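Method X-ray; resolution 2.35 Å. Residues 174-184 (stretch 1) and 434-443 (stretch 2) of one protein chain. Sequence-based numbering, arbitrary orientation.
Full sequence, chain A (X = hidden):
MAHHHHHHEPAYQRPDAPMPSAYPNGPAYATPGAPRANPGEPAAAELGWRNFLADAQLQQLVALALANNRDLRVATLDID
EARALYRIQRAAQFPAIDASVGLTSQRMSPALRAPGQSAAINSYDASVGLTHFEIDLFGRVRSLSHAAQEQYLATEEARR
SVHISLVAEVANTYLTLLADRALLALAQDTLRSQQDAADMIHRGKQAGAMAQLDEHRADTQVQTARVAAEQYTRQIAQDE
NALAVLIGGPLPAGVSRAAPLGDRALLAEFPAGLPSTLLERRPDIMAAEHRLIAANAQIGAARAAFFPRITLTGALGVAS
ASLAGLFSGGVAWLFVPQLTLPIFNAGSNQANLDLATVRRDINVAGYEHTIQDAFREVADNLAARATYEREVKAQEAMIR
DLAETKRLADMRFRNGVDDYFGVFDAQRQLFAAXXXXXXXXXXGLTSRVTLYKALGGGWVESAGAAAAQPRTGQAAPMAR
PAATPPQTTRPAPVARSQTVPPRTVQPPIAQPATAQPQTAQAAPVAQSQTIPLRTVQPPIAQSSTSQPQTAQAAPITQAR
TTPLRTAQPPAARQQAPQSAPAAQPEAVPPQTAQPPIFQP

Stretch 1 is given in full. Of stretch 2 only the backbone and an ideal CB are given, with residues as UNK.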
ATOM      1  N   TYR A 174      -2.808   9.104  -5.525  1.00 68.15           N
ATOM      2  CA  TYR A 174      -3.483  10.284  -4.991  1.00 70.71           C
ATOM      3  C   TYR A 174      -3.300  10.383  -3.482  1.00 72.82           C
ATOM      4  O   TYR A 174      -3.152  11.485  -2.941  1.00 73.00           O
ATOM      5  CB  TYR A 174      -4.967  10.249  -5.355  1.00 71.52           C
ATOM      6  CG  TYR A 174      -5.770  11.411  -4.810  1.00 73.30           C
ATOM      7  CD1 TYR A 174      -5.595  12.696  -5.305  1.00 73.54           C
ATOM      8  CD2 TYR A 174      -6.718  11.218  -3.812  1.00 74.91           C
ATOM      9  CE1 TYR A 174      -6.333  13.760  -4.816  1.00 76.16           C
ATOM     10  CE2 TYR A 174      -7.460  12.275  -3.315  1.00 73.91           C
ATOM     11  CZ  TYR A 174      -7.264  13.544  -3.820  1.00 76.60           C
ATOM     12  OH  TYR A 174      -8.002  14.596  -3.326  1.00 79.17           O
ATOM     13  N   LEU A 175      -3.303   9.244  -2.786  1.00 70.68           N
ATOM     14  CA  LEU A 175      -3.009   9.254  -1.358  1.00 71.21           C
ATOM     15  C   LEU A 175      -1.574   9.693  -1.103  1.00 70.77           C
ATOM     16  O   LEU A 175      -1.311  10.507  -0.211  1.00 75.18           O
ATOM     17  CB  LEU A 175      -3.273   7.875  -0.755  1.00 71.54           C
ATOM     18  CG  LEU A 175      -4.753   7.505  -0.634  1.00 76.08           C
ATOM     19  CD1 LEU A 175      -4.929   6.100  -0.082  1.00 73.95           C
ATOM     20  CD2 LEU A 175      -5.478   8.520   0.234  1.00 79.16           C
ATOM     21  N   THR A 176      -0.628   9.166  -1.887  1.00 67.66           N
ATOM     22  CA  THR A 176       0.759   9.610  -1.780  1.00 66.75           C
ATOM     23  C   THR A 176       0.881  11.103  -2.060  1.00 69.91           C
ATOM     24  O   THR A 176       1.687  11.797  -1.429  1.00 71.53           O
ATOM     25  CB  THR A 176       1.646   8.804  -2.730  1.00 63.59           C
ATOM     26  OG1 THR A 176       1.666   7.429  -2.321  1.00 61.66           O
ATOM     27  CG2 THR A 176       3.070   9.343  -2.742  1.00 63.87           C
ATOM     28  N   LEU A 177       0.078  11.620  -2.995  1.00 67.13           N
ATOM     29  CA  LEU A 177       0.072  13.056  -3.254  1.00 70.02           C
ATOM     30  C   LEU A 177      -0.329  13.838  -2.008  1.00 74.02           C
ATOM     31  O   LEU A 177       0.356  14.786  -1.606  1.00 72.53           O
ATOM     32  CB  LEU A 177      -0.872  13.373  -4.412  1.00 69.94           C
ATOM     33  CG  LEU A 177      -1.067  14.855  -4.731  1.00 75.20           C
ATOM     34  CD1 LEU A 177       0.249  15.500  -5.139  1.00 75.36           C
ATOM     35  CD2 LEU A 177      -2.117  15.038  -5.818  1.00 72.96           C
ATOM     36  N   LEU A 178      -1.444  13.452  -1.384  1.00 71.99           N
ATOM     37  CA  LEU A 178      -1.905  14.151  -0.192  1.00 73.57           C
ATOM     38  C   LEU A 178      -0.909  14.023   0.953  1.00 75.25           C
ATOM     39  O   LEU A 178      -0.801  14.930   1.787  1.00 76.77           O
ATOM     40  CB  LEU A 178      -3.275  13.621   0.224  1.00 74.11           C
ATOM     41  CG  LEU A 178      -4.360  13.726  -0.848  1.00 76.03           C
ATOM     42  CD1 LEU A 178      -5.700  13.276  -0.301  1.00 74.51           C
ATOM     43  CD2 LEU A 178      -4.447  15.144  -1.387  1.00 78.58           C
ATOM     44  N   ALA A 179      -0.170  12.912   1.008  1.00 72.52           N
ATOM     45  CA  ALA A 179       0.853  12.760   2.038  1.00 68.95           C
ATOM     46  C   ALA A 179       2.035  13.685   1.781  1.00 72.52           C
ATOM     47  O   ALA A 179       2.536  14.333   2.705  1.00 80.41           O
ATOM     48  CB  ALA A 179       1.310  11.304   2.116  1.00 60.46           C
ATOM     49  N   ASP A 180       2.484  13.774   0.527  1.00 75.06           N
ATOM     50  CA  ASP A 180       3.611  14.636   0.193  1.00 74.87           C
ATOM     51  C   ASP A 180       3.275  16.113   0.350  1.00 75.86           C
ATOM     52  O   ASP A 180       4.185  16.922   0.569  1.00 78.48           O
ATOM     53  CB  ASP A 180       4.088  14.348  -1.231  1.00 74.82           C
ATOM     54  CG  ASP A 180       5.033  13.159  -1.294  1.00 75.94           C
ATOM     55  OD1 ASP A 180       5.842  12.997  -0.360  1.00 74.84           O
ATOM     56  OD2 ASP A 180       4.970  12.384  -2.273  1.00 73.50           O
ATOM     57  N   ARG A 181       1.999  16.486   0.239  1.00 75.77           N
ATOM     58  CA  ARG A 181       1.607  17.860   0.537  1.00 77.51           C
ATOM     59  C   ARG A 181       1.730  18.145   2.028  1.00 79.95           C
ATOM     60  O   ARG A 181       2.272  19.181   2.432  1.00 83.79           O
ATOM     61  CB  ARG A 181       0.180  18.122   0.059  1.00 77.28           C
ATOM     62  CG  ARG A 181       0.013  18.193  -1.446  1.00 80.80           C
ATOM     63  CD  ARG A 181      -1.436  18.478  -1.801  1.00 85.73           C
ATOM     64  NE  ARG A 181      -1.660  18.516  -3.242  1.00 90.45           N
ATOM     65  CZ  ARG A 181      -2.834  18.785  -3.805  1.00 93.81           C
ATOM     66  NH1 ARG A 181      -3.889  19.039  -3.043  1.00 93.36           N
ATOM     67  NH2 ARG A 181      -2.954  18.800  -5.126  1.00 92.37           N
ATOM     68  N   ALA A 182       1.227  17.231   2.862  1.00 78.22           N
ATOM     69  CA  ALA A 182       1.374  17.381   4.306  1.00 73.75           C
ATOM     70  C   ALA A 182       2.843  17.457   4.700  1.00 78.90           C
ATOM     71  O   ALA A 182       3.218  18.235   5.585  1.00 80.75           O
ATOM     72  CB  ALA A 182       0.682  16.225   5.027  1.00 64.95           C
ATOM     73  N   LEU A 183       3.690  16.656   4.049  1.00 77.26           N
ATOM     74  CA  LEU A 183       5.121  16.718   4.319  1.00 77.27           C
ATOM     75  C   LEU A 183       5.703  18.065   3.911  1.00 80.67           C
ATOM     76  O   LEU A 183       6.527  18.638   4.633  1.00 84.07           O
ATOM     77  CB  LEU A 183       5.835  15.577   3.599  1.00 71.78           C
ATOM     78  CG  LEU A 183       5.636  14.201   4.232  1.00 70.79           C
ATOM     79  CD1 LEU A 183       6.028  13.086   3.264  1.00 69.66           C
ATOM     80  CD2 LEU A 183       6.436  14.108   5.523  1.00 72.20           C
ATOM     81  N   LEU A 184       5.281  18.592   2.759  1.00 80.53           N
ATOM     82  CA  LEU A 184       5.756  19.905   2.336  1.00 82.23           C
ATOM     83  C   LEU A 184       5.291  20.993   3.296  1.00 82.52           C
ATOM     84  O   LEU A 184       6.067  21.887   3.654  1.00 86.59           O
ATOM     85  CB  LEU A 184       5.279  20.209   0.915  1.00 81.57           C
ATOM     86  CG  LEU A 184       5.645  21.605   0.407  1.00 85.36           C
ATOM     87  CD1 LEU A 184       7.156  21.771   0.334  1.00 85.87           C
ATOM     88  CD2 LEU A 184       4.998  21.893  -0.939  1.00 83.36           C
ATOM     89  N   UNK A 434       8.120  13.971  13.195  1.00 63.12           N
ATOM     90  CA  UNK A 434       6.884  14.412  12.557  1.00 63.42           C
ATOM     91  C   UNK A 434       6.833  13.980  11.096  1.00 65.59           C
ATOM     92  O   UNK A 434       5.759  13.653  10.578  1.00 60.35           O
ATOM     93  CB  UNK A 434       6.745  15.932  12.660  1.00 63.42           C
ATOM     94  N   UNK A 435       7.980  13.981  10.415  1.00 67.52           N
ATOM     95  CA  UNK A 435       8.021  13.474   9.049  1.00 70.40           C
ATOM     96  C   UNK A 435       7.745  11.978   9.013  1.00 71.36           C
ATOM     97  O   UNK A 435       6.990  11.502   8.159  1.00 66.18           O
ATOM     98  CB  UNK A 435       9.377  13.775   8.408  1.00 70.40           C
ATOM     99  N   UNK A 436       8.333  11.223   9.946  1.00 72.10           N
ATOM    100  CA  UNK A 436       8.113   9.782   9.979  1.00 67.57           C
ATOM    101  C   UNK A 436       6.653   9.436  10.224  1.00 67.72           C
ATOM    102  O   UNK A 436       6.172   8.411   9.733  1.00 67.39           O
ATOM    103  CB  UNK A 436       8.986   9.140  11.059  1.00 67.57           C
ATOM    104  N   UNK A 437       5.935  10.264  10.988  1.00 65.70           N
ATOM    105  CA  UNK A 437       4.530   9.981  11.261  1.00 61.06           C
ATOM    106  C   UNK A 437       3.705   9.979   9.978  1.00 62.39           C
ATOM    107  O   UNK A 437       2.831   9.123   9.796  1.00 57.95           O
ATOM    108  CB  UNK A 437       3.965  11.006  12.247  1.00 61.06           C
ATOM    109  N   UNK A 438       3.963  10.935   9.083  1.00 58.70           N
ATOM    110  CA  UNK A 438       3.219  11.001   7.829  1.00 61.26           C
ATOM    111  C   UNK A 438       3.499   9.765   6.983  1.00 63.15           C
ATOM    112  O   UNK A 438       2.578   9.139   6.447  1.00 63.03           O
ATOM    113  CB  UNK A 438       3.578  12.270   7.054  1.00 61.26           C
ATOM    114  N   UNK A 439       4.776   9.387   6.866  1.00 66.24           N
ATOM    115  CA  UNK A 439       5.133   8.224   6.058  1.00 70.04           C
ATOM    116  C   UNK A 439       4.520   6.948   6.621  1.00 67.72           C
ATOM    117  O   UNK A 439       4.100   6.067   5.863  1.00 75.32           O
ATOM    118  CB  UNK A 439       6.654   8.081   5.975  1.00 70.04           C
ATOM    119  N   UNK A 440       4.462   6.829   7.950  1.00 60.89           N
ATOM    120  CA  UNK A 440       3.842   5.660   8.564  1.00 61.53           C
ATOM    121  C   UNK A 440       2.332   5.650   8.364  1.00 59.30           C
ATOM    122  O   UNK A 440       1.732   4.576   8.245  1.00 56.18           O
ATOM    123  CB  UNK A 440       4.169   5.614  10.058  1.00 61.53           C
ATOM    124  N   UNK A 441       1.700   6.826   8.348  1.00 58.27           N
ATOM    125  CA  UNK A 441       0.272   6.880   8.056  1.00 57.26           C
ATOM    126  C   UNK A 441      -0.003   6.461   6.617  1.00 54.17           C
ATOM    127  O   UNK A 441      -0.961   5.726   6.350  1.00 53.77           O
ATOM    128  CB  UNK A 441      -0.273   8.287   8.311  1.00 57.26           C
ATOM    129  N   UNK A 442       0.834   6.913   5.679  1.00 53.40           N
ATOM    130  CA  UNK A 442       0.643   6.557   4.278  1.00 61.19           C
ATOM    131  C   UNK A 442       0.845   5.065   4.057  1.00 61.72           C
ATOM    132  O   UNK A 442       0.104   4.441   3.291  1.00 65.09           O
ATOM    133  CB  UNK A 442       1.601   7.354   3.390  1.00 61.19           C
ATOM    134  N   UNK A 443       1.837   4.474   4.728  1.00 61.02           N
ATOM    135  CA  UNK A 443       2.058   3.038   4.601  1.00 56.11           C
ATOM    136  C   UNK A 443       0.835   2.254   5.057  1.00 60.95           C
ATOM    137  O   UNK A 443       0.480   1.235   4.449  1.00 54.91           O
ATOM    138  CB  UNK A 443       3.287   2.614   5.408  1.00 56.11           C
TER

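Stretch 2 is a helix throughout and runs antiparallel to the helix of stretch 1. The axes come within 9.8 Å at an angle of 172°. The face that stretch 1 offers is mostly apolar: Leu175, Ala179, Ala182 and Leu183, with the hydroxyl of Thr176 beside them.

Position 434 points sideways, and its ideal CB has nothing of stretch 1 within 5.5 Å. Helical angles and open space would suit many residues, polar ones included. The deposited residue is Gln434, which makes no contact.

Position 435 also points sideways, but it is close. Its CA is 6.4 Å from the CA of Leu183, and its ideal CB is 4.1 Å from Leu183 CD2. The methyl favours an aliphatic stem, while space beyond it leaves room for a long or polar end. The deposited residue is Gln435. Its CB packs 4.1 Å from Leu183 CD2, and its backbone O lies 3.7 Å from the same methyl. No hydrogen bond crosses here.

Position 436 points away from stretch 1, so stretch 1 sets no demand. It is Leu436.

Position 437 points sideways with nothing near its CB. Polar and apolar residues would both fit. It is Leu437, which stays clear of stretch 1.

Position 438 points toward stretch 1. Its CA is 6.5 Å from the CA of Ala179. The ideal CB is 3.7 Å from Leu183 CD2, 4.9 Å from Ala179 O and 5.3 Å from Ala182 CB. So close a CB calls for a compact apolar residue, such as alanine, valine or isoleucine. The deposited residue is Val438, with chi1 in t. Its CG1 lies 3.7 Å from Leu183 CG and 4.0 Å from Ala179 CB. Val438 CG1 is also 3.6 Å from Ala179 O, a packing contact with a carbonyl that already accepts from Leu183 N within its own helix.

Position 439 points sideways and has no neighbour within 5.5 Å of its ideal CB. Small or polar residues would do, among others. It is Thr439, with chi1 in p. Its OG1 donates to Leu436 O at 2.8 Å, one turn back, so the hydroxyl is satisfied within its own helix.

Position 440 is out of reach of stretch 1, and a large side chain is possible. It is Tyr440, which makes no contact.

Position 441 points sideways into space free of stretch 1. A long polar chain would suit it. It is Lys441, whose end leads away.

Position 442 points toward stretch 1. Its ideal CB is 4.2 Å from Ala179 CB. The small alanine leaves room between Leu175 and Thr176 for a longer apolar chain; leucine, isoleucine or methionine could use it. The deposited residue is Leu442, in t, p. Leu442 CD1 lies 4.1 Å from Leu175 CB. Leu442 CD2 lies 3.8 Å from Ala179 CB and 3.7 Å from Thr176 OG1. It has the largest area covered by stretch 1 in this helix.

Position 443 is out of reach, and stretch 1 does not restrict it. It is Ala443.

Stretch 2, residues 434-443: QQLLVTYKLA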
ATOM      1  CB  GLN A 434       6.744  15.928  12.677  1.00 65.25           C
ATOM      2  CG  GLN A 434       6.574  16.424  14.105  1.00 64.31           C
ATOM      3  CD  GLN A 434       6.496  17.934  14.190  1.00 68.89           C
ATOM      4  OE1 GLN A 434       7.366  18.644  13.682  1.00 69.31           O
ATOM      5  NE2 GLN A 434       5.445  18.435  14.829  1.00 71.09           N
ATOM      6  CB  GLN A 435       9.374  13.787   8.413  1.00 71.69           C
ATOM      7  CG  GLN A 435       9.653  15.271   8.248  1.00 71.95           C
ATOM      8  CD  GLN A 435      11.098  15.555   7.888  1.00 77.44           C
ATOM      9  OE1 GLN A 435      11.883  15.993   8.731  1.00 83.53           O
ATOM     10  NE2 GLN A 435      11.457  15.310   6.632  1.00 75.66           N
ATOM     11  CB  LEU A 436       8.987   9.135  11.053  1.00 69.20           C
ATOM     12  CG  LEU A 436      10.240   8.410  10.565  1.00 72.04           C
ATOM     13  CD1 LEU A 436      10.807   7.526  11.663  1.00 72.39           C
ATOM     14  CD2 LEU A 436       9.925   7.595   9.320  1.00 70.39           C
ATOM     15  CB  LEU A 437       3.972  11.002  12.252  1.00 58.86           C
ATOM     16  CG  LEU A 437       2.476  10.902  12.555  1.00 58.93           C
ATOM     17  CD1 LEU A 437       2.129   9.527  13.099  1.00 48.83           C
ATOM     18  CD2 LEU A 437       2.054  11.992  13.537  1.00 58.67           C
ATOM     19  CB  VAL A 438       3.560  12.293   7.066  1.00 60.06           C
ATOM     20  CG1 VAL A 438       2.858  12.313   5.718  1.00 59.14           C
ATOM     21  CG2 VAL A 438       3.167  13.512   7.882  1.00 58.77           C
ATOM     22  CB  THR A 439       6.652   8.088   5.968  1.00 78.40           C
ATOM     23  OG1 THR A 439       7.159   7.580   7.207  1.00 91.16           O
ATOM     24  CG2 THR A 439       7.296   9.439   5.688  1.00 77.36           C
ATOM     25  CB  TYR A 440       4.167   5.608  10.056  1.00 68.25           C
ATOM     26  CG  TYR A 440       5.562   5.128  10.391  1.00 77.69           C
ATOM     27  CD1 TYR A 440       6.226   4.224   9.573  1.00 77.72           C
ATOM     28  CD2 TYR A 440       6.212   5.576  11.539  1.00 86.39           C
ATOM     29  CE1 TYR A 440       7.502   3.782   9.885  1.00 84.54           C
ATOM     30  CE2 TYR A 440       7.483   5.140  11.858  1.00 90.78           C
ATOM     31  CZ  TYR A 440       8.123   4.244  11.029  1.00 94.15           C
ATOM     32  OH  TYR A 440       9.390   3.813  11.351  1.00102.83           O
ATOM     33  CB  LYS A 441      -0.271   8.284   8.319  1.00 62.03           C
ATOM     34  CG  LYS A 441      -0.381   8.655   9.791  1.00 69.69           C
ATOM     35  CD  LYS A 441      -0.978  10.043   9.960  1.00 73.50           C
ATOM     36  CE  LYS A 441      -1.277  10.341  11.419  1.00 78.83           C
ATOM     37  NZ  LYS A 441      -1.953  11.657  11.590  1.00 82.53           N
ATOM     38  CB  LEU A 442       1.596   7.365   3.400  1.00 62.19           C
ATOM     39  CG  LEU A 442       1.619   6.999   1.914  1.00 62.90           C
ATOM     40  CD1 LEU A 442       0.233   7.132   1.300  1.00 62.64           C
ATOM     41  CD2 LEU A 442       2.611   7.872   1.180  1.00 62.14           C
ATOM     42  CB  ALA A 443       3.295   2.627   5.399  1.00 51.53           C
TER
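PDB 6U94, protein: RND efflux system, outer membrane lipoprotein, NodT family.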